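Local coordinates for protein isoaspartyl dipeptidase (Fervidobacterium islandicum, PDB 7CDH) that probably hydrolyses isoaspartyl (beta-aspartyl) dipeptides as a zinc-dependent M38 metallopeptidase, an activity linked to repair of damaged proteins, at residues 230-235 with 269-274; 275-280 with 328-333. One frame throughout, in Å; residues are numbered along the deposited sequence.

Interaction 1. Residues 230-235 with 269-274; sequences KLFEQG and CEAYEN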
# COMPACT_ATOMS: atom_id res chain seq x y z
N LYS A 230 -8.88 41.93 18.87
CA LYS A 230 -10.05 41.03 19.00
C LYS A 230 -9.53 39.60 19.26
O LYS A 230 -10.01 38.94 20.22
CB LYS A 230 -10.96 41.17 17.78
CG LYS A 230 -12.28 40.40 17.89
CD LYS A 230 -13.43 40.99 17.06
CE LYS A 230 -14.40 39.94 16.55
NZ LYS A 230 -14.05 39.49 15.17
N LEU A 231 -8.54 39.14 18.51
CA LEU A 231 -7.98 37.78 18.74
C LEU A 231 -7.31 37.72 20.11
O LEU A 231 -7.46 36.68 20.81
CB LEU A 231 -6.98 37.40 17.64
CG LEU A 231 -6.45 35.98 17.74
CD1 LEU A 231 -7.59 34.98 17.93
CD2 LEU A 231 -5.63 35.64 16.52
N PHE A 232 -6.56 38.75 20.49
CA PHE A 232 -5.83 38.73 21.79
C PHE A 232 -6.83 38.68 22.95
O PHE A 232 -6.57 37.93 23.93
CB PHE A 232 -4.86 39.89 21.90
CG PHE A 232 -4.16 39.90 23.23
CD1 PHE A 232 -3.24 38.91 23.53
CD2 PHE A 232 -4.47 40.85 24.19
CE1 PHE A 232 -2.58 38.92 24.76
CE2 PHE A 232 -3.83 40.84 25.42
CZ PHE A 232 -2.87 39.89 25.69
N GLU A 233 -7.97 39.35 22.84
CA GLU A 233 -8.98 39.28 23.93
C GLU A 233 -9.65 37.89 23.92
O GLU A 233 -9.85 37.34 25.02
CB GLU A 233 -9.77 40.60 24.01
CG GLU A 233 -10.70 40.94 22.86
CD GLU A 233 -11.31 42.34 22.96
OE1 GLU A 233 -12.54 42.50 22.69
OE2 GLU A 233 -10.55 43.29 23.33
N GLN A 234 -9.83 37.21 22.78
CA GLN A 234 -10.19 35.76 22.78
C GLN A 234 -9.07 34.98 23.49
O GLN A 234 -9.36 34.02 24.29
CB GLN A 234 -10.42 35.26 21.35
CG GLN A 234 -11.87 35.15 20.86
CD GLN A 234 -12.07 33.99 19.88
OE1 GLN A 234 -11.34 33.80 18.88
NE2 GLN A 234 -13.06 33.15 20.17
N GLY A 235 -7.81 35.37 23.29
CA GLY A 235 -6.65 34.75 23.96
C GLY A 235 -6.70 34.87 25.48
O GLY A 235 -6.42 33.85 26.18
N CYS A 269 1.66 43.91 28.06
CA CYS A 269 1.36 44.91 29.11
C CYS A 269 -0.06 44.68 29.62
O CYS A 269 -0.24 44.64 30.84
CB CYS A 269 1.57 46.34 28.61
SG CYS A 269 3.34 46.70 28.39
N GLU A 270 -1.00 44.44 28.71
CA GLU A 270 -2.38 44.09 29.11
C GLU A 270 -2.35 42.79 29.91
O GLU A 270 -3.07 42.73 30.91
CB GLU A 270 -3.28 43.97 27.90
CG GLU A 270 -4.72 43.67 28.27
CD GLU A 270 -5.72 43.84 27.12
OE1 GLU A 270 -5.34 44.45 26.10
OE2 GLU A 270 -6.89 43.37 27.27
N ALA A 271 -1.56 41.79 29.52
CA ALA A 271 -1.63 40.47 30.19
C ALA A 271 -1.12 40.63 31.64
O ALA A 271 -1.72 39.99 32.54
CB ALA A 271 -0.88 39.41 29.42
N TYR A 272 -0.08 41.45 31.84
CA TYR A 272 0.53 41.77 33.17
C TYR A 272 -0.48 42.47 34.11
O TYR A 272 -0.70 41.98 35.24
CB TYR A 272 1.75 42.67 32.98
CG TYR A 272 2.56 42.97 34.21
CD1 TYR A 272 3.14 41.96 34.97
CD2 TYR A 272 2.83 44.28 34.57
CE1 TYR A 272 3.93 42.24 36.08
CE2 TYR A 272 3.61 44.58 35.67
CZ TYR A 272 4.16 43.56 36.43
OH TYR A 272 4.93 43.91 37.49
N GLU A 273 -1.07 43.58 33.66
CA GLU A 273 -2.08 44.37 34.42
C GLU A 273 -3.24 43.48 34.87
O GLU A 273 -3.81 43.78 35.96
CB GLU A 273 -2.63 45.52 33.58
CG GLU A 273 -1.67 46.68 33.46
CD GLU A 273 -2.07 47.66 32.36
OE1 GLU A 273 -3.28 47.67 31.98
OE2 GLU A 273 -1.17 48.39 31.86
N ASN A 274 -3.54 42.42 34.10
CA ASN A 274 -4.68 41.51 34.38
C ASN A 274 -4.21 40.19 35.01
O ASN A 274 -5.02 39.29 35.12
CB ASN A 274 -5.52 41.39 33.12
CG ASN A 274 -6.06 42.77 32.80
OD1 ASN A 274 -6.95 43.26 33.48
ND2 ASN A 274 -5.45 43.45 31.83

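Interaction 2. Residues 275-280 with 328-333; sequences GLLDNV and LKISTT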
# COMPACT_ATOMS: atom_id res chain seq x y z
N GLY A 275 -2.97 40.10 35.49
CA GLY A 275 -2.44 38.90 36.17
C GLY A 275 -2.45 37.64 35.30
O GLY A 275 -2.63 36.55 35.89
N LEU A 276 -2.18 37.75 33.99
CA LEU A 276 -2.15 36.61 33.06
C LEU A 276 -0.80 36.50 32.33
O LEU A 276 -0.69 35.67 31.42
CB LEU A 276 -3.29 36.82 32.06
CG LEU A 276 -4.69 36.80 32.65
CD1 LEU A 276 -5.70 37.15 31.58
CD2 LEU A 276 -5.03 35.47 33.28
N LEU A 277 0.22 37.21 32.76
CA LEU A 277 1.55 37.06 32.15
C LEU A 277 2.08 35.63 32.33
O LEU A 277 2.99 35.25 31.59
CB LEU A 277 2.52 38.08 32.74
CG LEU A 277 3.79 38.30 31.93
CD1 LEU A 277 3.50 39.09 30.68
CD2 LEU A 277 4.86 38.98 32.74
N ASP A 278 1.53 34.83 33.24
CA ASP A 278 1.99 33.42 33.41
C ASP A 278 1.50 32.58 32.21
O ASP A 278 2.03 31.49 31.99
CB ASP A 278 1.58 32.86 34.77
CG ASP A 278 2.42 33.36 35.96
OD1 ASP A 278 3.47 33.99 35.71
OD2 ASP A 278 2.02 33.13 37.13
N ASN A 279 0.57 33.11 31.42
CA ASN A 279 -0.13 32.32 30.39
C ASN A 279 0.35 32.78 29.02
O ASN A 279 -0.33 32.53 28.06
CB ASN A 279 -1.65 32.43 30.60
CG ASN A 279 -2.05 31.93 31.97
OD1 ASN A 279 -1.75 32.58 32.98
ND2 ASN A 279 -2.67 30.76 32.03
N VAL A 280 1.49 33.43 28.94
CA VAL A 280 1.88 34.13 27.69
C VAL A 280 3.29 33.71 27.34
O VAL A 280 4.11 33.66 28.25
CB VAL A 280 1.76 35.65 27.84
CG1 VAL A 280 2.53 36.36 26.74
CG2 VAL A 280 0.31 36.05 27.82
N LEU A 328 10.83 38.13 31.81
CA LEU A 328 11.58 36.94 31.41
C LEU A 328 10.70 35.70 31.37
O LEU A 328 11.11 34.72 30.74
CB LEU A 328 12.70 36.74 32.42
CG LEU A 328 13.94 37.57 32.16
CD1 LEU A 328 14.98 37.28 33.24
CD2 LEU A 328 14.49 37.30 30.77
N LYS A 329 9.57 35.71 32.05
CA LYS A 329 8.68 34.54 32.13
C LYS A 329 8.28 34.11 30.72
O LYS A 329 8.08 32.90 30.55
CB LYS A 329 7.42 34.87 32.94
CG LYS A 329 7.65 35.00 34.43
CD LYS A 329 6.39 35.41 35.14
CE LYS A 329 6.53 35.41 36.64
NZ LYS A 329 5.19 35.49 37.26
N ILE A 330 8.16 35.05 29.78
CA ILE A 330 7.58 34.80 28.43
C ILE A 330 8.53 33.98 27.54
O ILE A 330 8.08 33.45 26.50
CB ILE A 330 7.20 36.12 27.74
CG1 ILE A 330 8.42 37.00 27.47
CG2 ILE A 330 6.12 36.84 28.51
CD1 ILE A 330 8.03 38.36 26.93
N SER A 331 9.80 33.93 27.91
CA SER A 331 10.90 33.31 27.14
C SER A 331 11.69 32.36 28.03
O SER A 331 12.64 31.80 27.52
CB SER A 331 11.79 34.35 26.53
OG SER A 331 11.05 35.12 25.61
N THR A 332 11.28 32.11 29.26
CA THR A 332 12.01 31.16 30.13
C THR A 332 10.97 30.27 30.82
O THR A 332 10.76 29.15 30.39
CB THR A 332 12.99 31.92 31.04
OG1 THR A 332 12.34 32.74 32.03
CG2 THR A 332 13.96 32.78 30.26
N THR A 333 10.33 30.76 31.86
CA THR A 333 9.45 29.92 32.71
C THR A 333 8.30 29.39 31.86
O THR A 333 8.00 28.23 32.02
CB THR A 333 8.95 30.73 33.92
OG1 THR A 333 10.17 31.19 34.49
CG2 THR A 333 8.12 29.93 34.89

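Interaction 1. Residues 230-235 with 269-274
Phe232 of helix 229-240 reaches across to Glu270 and Ala271 of helix 264-273 in a small contact of 126 Å² between 230-235 and 269-274, whose nearest CA atoms, those of Phe232 and Ala271, are 9.6 Å apart. With CG anti to the backbone N (chi1 178°), the ring of Phe232 is directed at the second helix and meets it with its edge. Glu270 runs past in the opposite direction, its extended chain laying CB, CG and CD alongside CE2; the closest approach is Phe232 CE2 to Glu270 CD, 3.9 Å. Carboxylate and ring stand almost perpendicular, their planes 82° apart. Deeper in, Phe232 CZ touches Ala271 CB at 4.3 Å, and the ring also packs on Ile245 and Leu247 of strand 245-248. This buried side illustrates how one aromatic ring can link two helical segments with no hydrogen bond across them. The outer side is looser: Glu233 is exposed, and its OE2 lies 5.4 Å from Glu270 OE2, a pair of like charges whose charged atoms do not touch. At the end of the second helix, Asn274 ND2 donates to Glu270 O (2.7 Å), which also accepts from Asn274 N on the opposite face of its plane. Two neighbouring helices meeting over the strand between them in sequence are characteristic of the beta/alpha (TIM) barrel of the amidohydrolase family.

Interaction 2. Residues 275-280 with 328-333
Lys329 NZ and Asp278 OD1 form a salt bridge of 2.8 Å, OD1 accepting on its syn lone pair, the side of the other oxygen. The lysine chain, extended beyond CG, crosses the carboxylate at a slant, and Lys329 NZ also makes a long, weak ion pair with Glu326. Were Lys329 an alanine, the Asp278 carboxylate would probably lose its charged mate, and the exposed edge of the contact its bridge. Asn334 ND2 bonds to both Leu277 O and Val280 O, tying helix 333-339 to the same turn. Within 328-333, Thr332 OG1 donates to Leu328 O (2.7 Å) from above the carbonyl plane, Ser331 N from the opposite face. Inward, the chemistry becomes apolar, with Ile330 as its centre. Its CG2 branch meets Leu277 CD1 at 4.1 Å and Val280 CG1 at 4.0 Å; Val280 presents that methyl by setting it anti to its own backbone N (chi1 164°), the two side chains lying side by side. Bonded by backbone to Ile282 of strand 280-283 and Ile58 of strand 51-59, segment 328-333 lies between them, consistent with the closure of a beta/alpha barrel between its last and first strands.

In the fold
Helix 264-273 carries one side of interaction 1, and the loop that follows it one side of interaction 2. A Schellman motif makes the join: Gly275, at positive phi, closes the helix, and Leu276 N probably bonds to Ala271 O (2.7 Å). Ala271 is shared: its CB also packs 3.9 Å from Val280 CG2. Both contacts are mainly buried, each with a polar outer part, but their chemistry differs. Interaction 1, about 20 Å from the chain centre to its own centre, joins two helical segments without a polar bond across them; interaction 2, about 12 Å away on the same measure, joins two segments of loop and 3-10 turn and adds a salt bridge at its exposed edge.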